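Local atomic coordinates of ParB domain protein nuclease (Sulfolobus solfataricus, PDB entry 5K5D), a protein that probably acts as a ParB-family nuclease in archaeal DNA partition. Residues 23-28 / 88-93; 153-158 / 172-177; 193-198 / 204-209. The protein carries 4 engineered substitutions. All coordinates share one frame; numbering follows the deposited sequence.

Interaction 1: 23-28 / 88-93; sequences DEFKTM and QERDKA. Engineered in segment 23-28: Met28 (natural residue Leu).
Phe25, on a short and weakly bonded helical turn, faces Ala93 in the first turn of helix 90-99, and their CA atoms, 8.3 Å apart, are the nearest pair between segments 23-28 and 88-93. Side chains fill that distance. The benzyl group of Phe25 points at the second helix and brings CZ to 3.4 Å from Ala93 CB. Beside it runs Arg90, bent at chi2 and chi3 (-78° and -104°), a fold that brings its guanidinium to Glu24 and Phe25, where NH1 lies 3.1 Å from Phe25 CZ. Ring and guanidinium are inclined by 42°, an oblique approach. Both segments belong to the ParB-like N-terminal region, in which they pack a turn following strand 9-15 against the helix following strand 76-82; Ile97 and Tyr94 of that helix and Tyr63 of helix 63-71 also touch Phe25. Glu24 meets Arg90 from the opposite direction, with OE1 2.7 Å from NH2 in a salt bridge. Carboxylate and guanidinium lie nearly parallel, and OE1 sits over a face of the guanidinium, well out of its plane, so the attraction is between charges and no N-H points at the oxygen. Both groups have further partners: Glu24 OE2 pairs with Arg122 and accepts a hydrogen bond from Tyr94 OH, while Arg90 NH1 forms a salt bridge with Asp22. Asp22 also takes the backbone N-H groups of Glu24 and Phe25, tying the helical turn to the same cluster of charges.

Interaction 2: 153-158 / 172-177; sequences IEENEE and EYERIL
The start of helix 170-180, entered directly from the two-stranded hairpin 159-161/167-169, is met at Glu172 and Glu174 by Glu155 and Asn156 of the loop that leads into the hairpin. Asn156 and Glu172 have the nearest CA atoms of the two segments, 7.4 Å apart. Their side chains only graze each other, Asn156 OD1 lying 4.3 Å from Glu172 CG, while the polar ends of both are engaged at Ser169: Asn156 OD1 is hydrogen-bonded to its hydroxyl, and Glu172 OE1 to its backbone N. The latter bond runs from the third residue of the helix back to the residue just before it. Loop and helix start thus share one serine. The closer approach is between two acids. Glu155 and Glu174 both hold CG opposite the backbone N (chi1 -172° and -180°) and run out extended, which sends their carboxylates into the gap between the segments. The chains cross at about a right angle, and OE2 of Glu155 comes to 2.5 Å from OE2 of Glu174, with the two carboxylate planes turned 46° apart. Glu155 also packs on Ala170 and Leu171, and Glu174 on Arg193 and Ala196 of helix 189-201. Arg193, poorly ordered, forms a long, weak ion pair with Glu155 OE1, which may offset part of the negative charge. Two carboxylate oxygens this close would repel if both groups were ionised; one acid therefore probably keeps a proton, consistent with a raised proton affinity of the pair.

Interaction 3: 193-198 / 204-209; sequences RKMAIL and WLLKYV
Leu198 and Leu206 make most of this contact: both point across the gap between helices 189-201 and 203-210, and their CA atoms, 5.9 Å apart, are the nearest of the two segments. Leu198 CB lies 4.1 Å from Leu206 CG, so the root of one side chain is set against the branch point of the other. With CG opposite the carbonyl carbon (chi1 -61°) and chi2 extended, Leu198 CD1 lies to one side of Leu206, where it meets Leu205 CD1 at 4.1 Å; these two side chains approach at a slant, methyl to methyl. The helices follow one another in the chain and form a splayed helical hairpin, their local axes running at 133° with a closest approach of 9.7 Å. The connection between them is short, and the leucines fill the angle just beyond it. On the other flank, Leu206 CD1 reaches back one turn to the side chain of Met195, a selenomethionine, at 4.3 Å from its CG, and lies near the Met195 backbone O as well. Helix 109-128 closes this flank through Gln117 on Leu206 and Phe116 on Met195, while Leu218 and Ala221 of helix 218-230 pack on Leu198 and Leu205.

Interaction 3 is the fully buried contact and is apolar in its side chains, whereas interactions 1 and 2 are partly buried and bring acidic or basic groups together. Their chemistry differs: interaction 1 pairs opposite signs beside an aromatic ring, interaction 2 sets two acids against each other. Interaction 1 belongs to the ParB-like N-terminal region, its centre about 23 Å from that of interaction 3, across the centre of the chain. Interactions 2 and 3 lie on the same side and touch where helices 170-180 and 189-201 pack, Leu177 CD2 lying 4.0 Å from Met195 CE. Helix 109-128 runs between the two halves: the engineered Met28 of segment 23-28, Tyr173 of segment 172-177 and Met195 of segment 193-198 all rest on it.

Interaction 1: 23-28 / 88-93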
loop_
_atom_site.group_PDB
_atom_site.type_symbol
_atom_site.label_atom_id
_atom_site.label_comp_id
_atom_site.label_asym_id
_atom_site.label_seq_id
_atom_site.Cartn_x
_atom_site.Cartn_y
_atom_site.Cartn_z
ATOM N N ASP B 23 -8.406 13.652 6.100
ATOM C CA ASP B 23 -7.393 13.900 5.082
ATOM C C ASP B 23 -6.452 12.717 4.874
ATOM O O ASP B 23 -5.886 12.551 3.795
ATOM C CB ASP B 23 -6.610 15.174 5.383
ATOM C CG ASP B 23 -6.511 16.080 4.179
ATOM O OD1 ASP B 23 -5.508 15.979 3.437
ATOM O OD2 ASP B 23 -7.451 16.877 3.961
ATOM N N GLU B 24 -6.297 11.887 5.900
ATOM C CA GLU B 24 -5.462 10.704 5.767
ATOM C C GLU B 24 -6.153 9.668 4.894
ATOM O O GLU B 24 -5.552 9.133 3.965
ATOM C CB GLU B 24 -5.132 10.096 7.130
ATOM C CG GLU B 24 -4.026 9.055 7.061
ATOM C CD GLU B 24 -4.191 7.946 8.078
ATOM O OE1 GLU B 24 -5.334 7.487 8.274
ATOM O OE2 GLU B 24 -3.178 7.533 8.681
ATOM N N PHE B 25 -7.413 9.380 5.199
ATOM C CA PHE B 25 -8.171 8.412 4.416
ATOM C C PHE B 25 -8.328 8.924 2.998
ATOM O O PHE B 25 -8.362 8.148 2.041
ATOM C CB PHE B 25 -9.543 8.166 5.039
ATOM C CG PHE B 25 -9.482 7.660 6.450
ATOM C CD1 PHE B 25 -10.523 7.900 7.336
ATOM C CD2 PHE B 25 -8.379 6.947 6.896
ATOM C CE1 PHE B 25 -10.465 7.437 8.639
ATOM C CE2 PHE B 25 -8.314 6.481 8.198
ATOM C CZ PHE B 25 -9.357 6.727 9.071
ATOM N N LYS B 26 -8.411 10.243 2.875
ATOM C CA LYS B 26 -8.591 10.894 1.585
ATOM C C LYS B 26 -7.426 10.617 0.646
ATOM O O LYS B 26 -7.590 10.618 -0.572
ATOM C CB LYS B 26 -8.752 12.400 1.773
ATOM C CG LYS B 26 -8.881 13.183 0.478
ATOM C CD LYS B 26 -9.076 14.663 0.768
ATOM C CE LYS B 26 -9.411 15.438 -0.494
ATOM N NZ LYS B 26 -9.675 16.873 -0.197
ATOM N N THR B 27 -6.252 10.365 1.216
ATOM C CA THR B 27 -5.051 10.179 0.416
ATOM C C THR B 27 -4.451 8.786 0.545
ATOM O O THR B 27 -3.360 8.537 0.042
ATOM C CB THR B 27 -3.974 11.215 0.780
ATOM O OG1 THR B 27 -3.529 10.997 2.126
ATOM C CG2 THR B 27 -4.531 12.630 0.638
HETATM N N MSE B 28 -5.164 7.879 1.208
HETATM C CA MSE B 28 -4.699 6.501 1.366
HETATM C C MSE B 28 -4.451 5.814 0.028
HETATM O O MSE B 28 -3.376 5.255 -0.207
HETATM C CB MSE B 28 -5.700 5.674 2.177
HETATM C CG MSE B 28 -5.526 5.781 3.684
HETATM SE SE MSE B 28 -3.739 5.250 4.271
HETATM C CE MSE B 28 -3.555 3.615 3.238
ATOM N N GLN B 88 -10.625 6.599 16.868
ATOM C CA GLN B 88 -10.115 5.825 17.991
ATOM C C GLN B 88 -9.700 4.424 17.557
ATOM O O GLN B 88 -8.669 3.912 17.994
ATOM C CB GLN B 88 -11.148 5.756 19.115
ATOM C CG GLN B 88 -11.438 7.102 19.764
ATOM C CD GLN B 88 -12.272 6.973 21.022
ATOM O OE1 GLN B 88 -11.755 6.658 22.094
ATOM N NE2 GLN B 88 -13.573 7.212 20.897
ATOM N N GLU B 89 -10.502 3.810 16.694
ATOM C CA GLU B 89 -10.176 2.496 16.150
ATOM C C GLU B 89 -9.725 2.590 14.688
ATOM O O GLU B 89 -10.278 1.919 13.817
ATOM C CB GLU B 89 -11.373 1.547 16.277
ATOM C CG GLU B 89 -11.676 1.105 17.705
ATOM C CD GLU B 89 -13.031 0.418 17.830
ATOM O OE1 GLU B 89 -14.063 1.119 17.826
ATOM O OE2 GLU B 89 -13.067 -0.826 17.936
ATOM N N ARG B 90 -8.721 3.421 14.428
ATOM C CA ARG B 90 -8.175 3.567 13.082
ATOM C C ARG B 90 -7.987 2.225 12.385
ATOM O O ARG B 90 -8.310 2.079 11.207
ATOM C CB ARG B 90 -6.838 4.302 13.123
ATOM C CG ARG B 90 -6.940 5.762 13.508
ATOM C CD ARG B 90 -7.408 6.639 12.355
ATOM N NE ARG B 90 -6.304 7.395 11.779
ATOM C CZ ARG B 90 -6.466 8.428 10.961
ATOM N NH1 ARG B 90 -7.690 8.821 10.639
ATOM N NH2 ARG B 90 -5.412 9.073 10.473
ATOM N N ASP B 91 -7.446 1.256 13.115
ATOM C CA ASP B 91 -7.150 -0.049 12.538
ATOM C C ASP B 91 -8.335 -0.591 11.750
ATOM O O ASP B 91 -8.157 -1.238 10.715
ATOM C CB ASP B 91 -6.692 -1.051 13.610
ATOM C CG ASP B 91 -7.682 -1.189 14.754
ATOM O OD1 ASP B 91 -8.114 -0.152 15.300
ATOM O OD2 ASP B 91 -8.028 -2.337 15.113
ATOM N N LYS B 92 -9.543 -0.311 12.231
ATOM C CA LYS B 92 -10.752 -0.758 11.550
ATOM C C LYS B 92 -10.984 -0.006 10.239
ATOM O O LYS B 92 -11.390 -0.600 9.241
ATOM C CB LYS B 92 -11.966 -0.640 12.467
ATOM C CG LYS B 92 -12.012 -1.691 13.570
ATOM C CD LYS B 92 -13.230 -1.500 14.450
ATOM C CE LYS B 92 -13.438 -2.686 15.379
ATOM N NZ LYS B 92 -12.280 -2.897 16.286
ATOM N N ALA B 93 -10.720 1.298 10.241
ATOM C CA ALA B 93 -10.848 2.094 9.022
ATOM C C ALA B 93 -9.821 1.622 8.000
ATOM O O ALA B 93 -10.125 1.473 6.817
ATOM C CB ALA B 93 -10.664 3.572 9.321
#

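Interaction 2: 153-158 / 172-177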
loop_
_atom_site.group_PDB
_atom_site.type_symbol
_atom_site.label_atom_id
_atom_site.label_comp_id
_atom_site.label_asym_id
_atom_site.label_seq_id
_atom_site.Cartn_x
_atom_site.Cartn_y
_atom_site.Cartn_z
ATOM N N ILE B 153 13.751 -17.933 11.522
ATOM C CA ILE B 153 14.448 -17.236 12.598
ATOM C C ILE B 153 15.259 -16.086 12.011
ATOM O O ILE B 153 15.268 -14.981 12.554
ATOM C CB ILE B 153 15.384 -18.175 13.392
ATOM C CG1 ILE B 153 14.574 -19.176 14.219
ATOM C CG2 ILE B 153 16.303 -17.370 14.302
ATOM C CD1 ILE B 153 15.430 -20.140 15.026
ATOM N N GLU B 154 15.930 -16.357 10.895
ATOM C CA GLU B 154 16.689 -15.341 10.176
ATOM C C GLU B 154 15.778 -14.181 9.788
ATOM O O GLU B 154 16.147 -13.013 9.911
ATOM C CB GLU B 154 17.319 -15.939 8.917
ATOM C CG GLU B 154 18.049 -14.928 8.045
ATOM C CD GLU B 154 17.912 -15.229 6.564
ATOM O OE1 GLU B 154 17.055 -16.063 6.202
ATOM O OE2 GLU B 154 18.657 -14.628 5.760
ATOM N N GLU B 155 14.582 -14.520 9.321
ATOM C CA GLU B 155 13.606 -13.528 8.894
ATOM C C GLU B 155 13.081 -12.722 10.083
ATOM O O GLU B 155 12.539 -11.629 9.919
ATOM C CB GLU B 155 12.462 -14.219 8.154
ATOM C CG GLU B 155 11.482 -13.282 7.496
ATOM C CD GLU B 155 10.534 -14.013 6.573
ATOM O OE1 GLU B 155 11.020 -14.808 5.740
ATOM O OE2 GLU B 155 9.308 -13.804 6.690
ATOM N N ASN B 156 13.251 -13.269 11.282
ATOM C CA ASN B 156 12.868 -12.576 12.506
ATOM C C ASN B 156 14.062 -11.849 13.119
ATOM O O ASN B 156 13.965 -11.288 14.211
ATOM C CB ASN B 156 12.270 -13.561 13.515
ATOM C CG ASN B 156 11.138 -12.955 14.330
ATOM O OD1 ASN B 156 11.010 -11.737 14.425
ATOM N ND2 ASN B 156 10.311 -13.808 14.922
ATOM N N GLU B 157 15.187 -11.869 12.404
ATOM C CA GLU B 157 16.410 -11.207 12.853
ATOM C C GLU B 157 16.481 -9.776 12.335
ATOM O O GLU B 157 16.967 -8.880 13.023
ATOM C CB GLU B 157 17.653 -11.967 12.375
ATOM C CG GLU B 157 17.734 -13.420 12.810
ATOM C CD GLU B 157 17.930 -13.588 14.303
ATOM O OE1 GLU B 157 18.162 -14.733 14.745
ATOM O OE2 GLU B 157 17.852 -12.579 15.035
ATOM N N GLU B 158 16.013 -9.571 11.108
ATOM C CA GLU B 158 16.062 -8.253 10.490
ATOM C C GLU B 158 14.862 -7.415 10.903
ATOM O O GLU B 158 13.754 -7.926 11.045
ATOM C CB GLU B 158 16.133 -8.360 8.968
ATOM C CG GLU B 158 17.320 -9.150 8.456
ATOM C CD GLU B 158 17.026 -10.631 8.343
ATOM O OE1 GLU B 158 17.973 -11.439 8.451
ATOM O OE2 GLU B 158 15.845 -10.985 8.139
ATOM N N GLU B 172 7.157 -10.636 11.342
ATOM C CA GLU B 172 5.947 -10.036 11.884
ATOM C C GLU B 172 5.212 -9.279 10.787
ATOM O O GLU B 172 3.999 -9.423 10.631
ATOM C CB GLU B 172 6.287 -9.103 13.047
ATOM C CG GLU B 172 7.201 -9.734 14.091
ATOM C CD GLU B 172 7.704 -8.733 15.118
ATOM O OE1 GLU B 172 8.629 -7.958 14.791
ATOM O OE2 GLU B 172 7.179 -8.722 16.253
ATOM N N TYR B 173 5.955 -8.482 10.022
ATOM C CA TYR B 173 5.383 -7.722 8.913
ATOM C C TYR B 173 4.709 -8.642 7.896
ATOM O O TYR B 173 3.620 -8.348 7.406
ATOM C CB TYR B 173 6.451 -6.875 8.218
ATOM C CG TYR B 173 5.882 -5.801 7.316
ATOM C CD1 TYR B 173 5.722 -6.017 5.952
ATOM C CD2 TYR B 173 5.502 -4.568 7.831
ATOM C CE1 TYR B 173 5.202 -5.031 5.127
ATOM C CE2 TYR B 173 4.978 -3.578 7.018
ATOM C CZ TYR B 173 4.831 -3.815 5.669
ATOM O OH TYR B 173 4.311 -2.826 4.868
ATOM N N GLU B 174 5.363 -9.754 7.581
ATOM C CA GLU B 174 4.810 -10.712 6.634
ATOM C C GLU B 174 3.527 -11.349 7.160
ATOM O O GLU B 174 2.580 -11.570 6.404
ATOM C CB GLU B 174 5.833 -11.799 6.307
ATOM C CG GLU B 174 5.334 -12.833 5.319
ATOM C CD GLU B 174 6.327 -13.959 5.114
ATOM O OE1 GLU B 174 5.902 -15.135 5.103
ATOM O OE2 GLU B 174 7.532 -13.667 4.966
ATOM N N ARG B 175 3.500 -11.653 8.453
ATOM C CA ARG B 175 2.325 -12.270 9.052
ATOM C C ARG B 175 1.166 -11.289 8.997
ATOM O O ARG B 175 0.012 -11.676 8.805
ATOM C CB ARG B 175 2.603 -12.694 10.496
ATOM C CG ARG B 175 1.991 -11.781 11.550
ATOM C CD ARG B 175 2.331 -12.246 12.962
ATOM N NE ARG B 175 3.768 -12.432 13.145
ATOM C CZ ARG B 175 4.420 -12.180 14.276
ATOM N NH1 ARG B 175 3.766 -11.719 15.332
ATOM N NH2 ARG B 175 5.728 -12.384 14.348
ATOM N N ILE B 176 1.487 -10.010 9.164
ATOM C CA ILE B 176 0.490 -8.955 9.076
ATOM C C ILE B 176 -0.126 -8.911 7.681
ATOM O O ILE B 176 -1.338 -8.767 7.534
ATOM C CB ILE B 176 1.096 -7.589 9.426
ATOM C CG1 ILE B 176 1.424 -7.537 10.920
ATOM C CG2 ILE B 176 0.146 -6.474 9.041
ATOM C CD1 ILE B 176 1.796 -6.164 11.419
ATOM N N LEU B 177 0.718 -9.049 6.662
ATOM C CA LEU B 177 0.254 -9.104 5.283
ATOM C C LEU B 177 -0.735 -10.241 5.093
ATOM O O LEU B 177 -1.816 -10.048 4.532
ATOM C CB LEU B 177 1.428 -9.298 4.327
ATOM C CG LEU B 177 2.500 -8.216 4.369
ATOM C CD1 LEU B 177 3.620 -8.531 3.380
ATOM C CD2 LEU B 177 1.873 -6.864 4.084
#

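Interaction 3: 193-198 / 204-209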
loop_
_atom_site.group_PDB
_atom_site.type_symbol
_atom_site.label_atom_id
_atom_site.label_comp_id
_atom_site.label_asym_id
_atom_site.label_seq_id
_atom_site.Cartn_x
_atom_site.Cartn_y
_atom_site.Cartn_z
ATOM N N ARG B 193 5.977 -12.415 0.659
ATOM C CA ARG B 193 7.230 -12.700 1.334
ATOM C C ARG B 193 8.343 -11.858 0.729
ATOM O O ARG B 193 9.195 -11.330 1.445
ATOM C CB ARG B 193 7.562 -14.187 1.243
ATOM C CG ARG B 193 8.751 -14.590 2.084
ATOM C CD ARG B 193 8.967 -16.088 2.059
ATOM N NE ARG B 193 10.239 -16.443 2.676
ATOM C CZ ARG B 193 11.393 -16.487 2.020
ATOM N NH1 ARG B 193 11.430 -16.201 0.724
ATOM N NH2 ARG B 193 12.507 -16.816 2.657
ATOM N N LYS B 194 8.321 -11.737 -0.596
ATOM C CA LYS B 194 9.255 -10.879 -1.312
ATOM C C LYS B 194 9.099 -9.445 -0.845
ATOM O O LYS B 194 10.082 -8.764 -0.557
ATOM C CB LYS B 194 9.005 -10.946 -2.821
ATOM C CG LYS B 194 9.541 -12.188 -3.497
ATOM C CD LYS B 194 9.081 -12.246 -4.943
ATOM C CE LYS B 194 9.623 -13.477 -5.654
ATOM N NZ LYS B 194 8.980 -13.669 -6.985
HETATM N N MSE B 195 7.855 -8.985 -0.779
HETATM C CA MSE B 195 7.583 -7.613 -0.381
HETATM C C MSE B 195 8.017 -7.375 1.056
HETATM O O MSE B 195 8.608 -6.342 1.368
HETATM C CB MSE B 195 6.103 -7.273 -0.556
HETATM C CG MSE B 195 5.839 -5.775 -0.611
HETATM SE SE MSE B 195 4.922 -5.059 0.955
HETATM C CE MSE B 195 3.111 -5.592 0.493
ATOM N N ALA B 196 7.735 -8.344 1.924
ATOM C CA ALA B 196 8.070 -8.226 3.339
ATOM C C ALA B 196 9.577 -8.126 3.555
ATOM O O ALA B 196 10.048 -7.291 4.331
ATOM C CB ALA B 196 7.492 -9.394 4.124
ATOM N N ILE B 197 10.331 -8.975 2.860
ATOM C CA ILE B 197 11.788 -8.955 2.956
ATOM C C ILE B 197 12.370 -7.639 2.443
ATOM O O ILE B 197 13.277 -7.072 3.048
ATOM C CB ILE B 197 12.420 -10.127 2.191
ATOM C CG1 ILE B 197 12.012 -11.449 2.841
ATOM C CG2 ILE B 197 13.936 -9.989 2.161
ATOM C CD1 ILE B 197 12.620 -12.665 2.191
ATOM N N LEU B 198 11.847 -7.152 1.324
ATOM C CA LEU B 198 12.313 -5.891 0.777
ATOM C C LEU B 198 11.931 -4.746 1.705
ATOM O O LEU B 198 12.722 -3.838 1.939
ATOM C CB LEU B 198 11.732 -5.645 -0.620
ATOM C CG LEU B 198 12.058 -6.656 -1.721
ATOM C CD1 LEU B 198 11.487 -6.191 -3.048
ATOM C CD2 LEU B 198 13.556 -6.885 -1.830
ATOM N N TRP B 204 14.563 1.439 0.641
ATOM C CA TRP B 204 14.917 2.305 -0.476
ATOM C C TRP B 204 14.686 1.601 -1.803
ATOM O O TRP B 204 14.466 2.244 -2.833
ATOM C CB TRP B 204 16.388 2.706 -0.381
ATOM C CG TRP B 204 17.301 1.514 -0.366
ATOM C CD1 TRP B 204 17.679 0.786 0.723
ATOM C CD2 TRP B 204 17.931 0.898 -1.495
ATOM N NE1 TRP B 204 18.511 -0.238 0.344
ATOM C CE2 TRP B 204 18.679 -0.192 -1.017
ATOM C CE3 TRP B 204 17.938 1.171 -2.867
ATOM C CZ2 TRP B 204 19.426 -1.012 -1.853
ATOM C CZ3 TRP B 204 18.677 0.355 -3.696
ATOM C CH2 TRP B 204 19.412 -0.723 -3.188
ATOM N N LEU B 205 14.758 0.275 -1.776
ATOM C CA LEU B 205 14.568 -0.524 -2.979
ATOM C C LEU B 205 13.082 -0.746 -3.249
ATOM O O LEU B 205 12.641 -0.739 -4.400
ATOM C CB LEU B 205 15.301 -1.861 -2.847
ATOM C CG LEU B 205 15.497 -2.729 -4.092
ATOM C CD1 LEU B 205 14.242 -3.523 -4.408
ATOM C CD2 LEU B 205 15.932 -1.878 -5.279
ATOM N N LEU B 206 12.309 -0.933 -2.184
ATOM C CA LEU B 206 10.868 -1.126 -2.322
ATOM C C LEU B 206 10.217 0.125 -2.906
ATOM O O LEU B 206 9.293 0.032 -3.713
ATOM C CB LEU B 206 10.234 -1.464 -0.972
ATOM C CG LEU B 206 9.139 -2.537 -0.949
ATOM C CD1 LEU B 206 8.292 -2.395 0.303
ATOM C CD2 LEU B 206 8.258 -2.484 -2.190
ATOM N N LYS B 207 10.716 1.290 -2.499
ATOM C CA LYS B 207 10.178 2.570 -2.958
ATOM C C LYS B 207 10.112 2.669 -4.482
ATOM O O LYS B 207 9.278 3.396 -5.018
ATOM C CB LYS B 207 10.998 3.743 -2.403
ATOM C CG LYS B 207 10.690 4.126 -0.960
ATOM C CD LYS B 207 11.276 5.499 -0.636
ATOM C CE LYS B 207 11.069 5.895 0.819
ATOM N NZ LYS B 207 11.892 5.065 1.741
ATOM N N TYR B 208 10.998 1.953 -5.172
ATOM C CA TYR B 208 11.008 1.952 -6.633
ATOM C C TYR B 208 9.776 1.242 -7.182
ATOM O O TYR B 208 9.232 1.627 -8.218
ATOM C CB TYR B 208 12.281 1.294 -7.173
ATOM C CG TYR B 208 13.514 2.174 -7.123
ATOM C CD1 TYR B 208 14.539 1.919 -6.223
ATOM C CD2 TYR B 208 13.651 3.257 -7.979
ATOM C CE1 TYR B 208 15.666 2.717 -6.178
ATOM C CE2 TYR B 208 14.774 4.065 -7.940
ATOM C CZ TYR B 208 15.778 3.787 -7.041
ATOM O OH TYR B 208 16.897 4.586 -7.001
ATOM N N VAL B 209 9.345 0.200 -6.480
ATOM C CA VAL B 209 8.134 -0.530 -6.838
ATOM C C VAL B 209 6.894 0.273 -6.467
ATOM O O VAL B 209 5.842 0.152 -7.094
ATOM C CB VAL B 209 8.053 -1.875 -6.097
ATOM C CG1 VAL B 209 6.754 -2.585 -6.435
ATOM C CG2 VAL B 209 9.251 -2.746 -6.430
#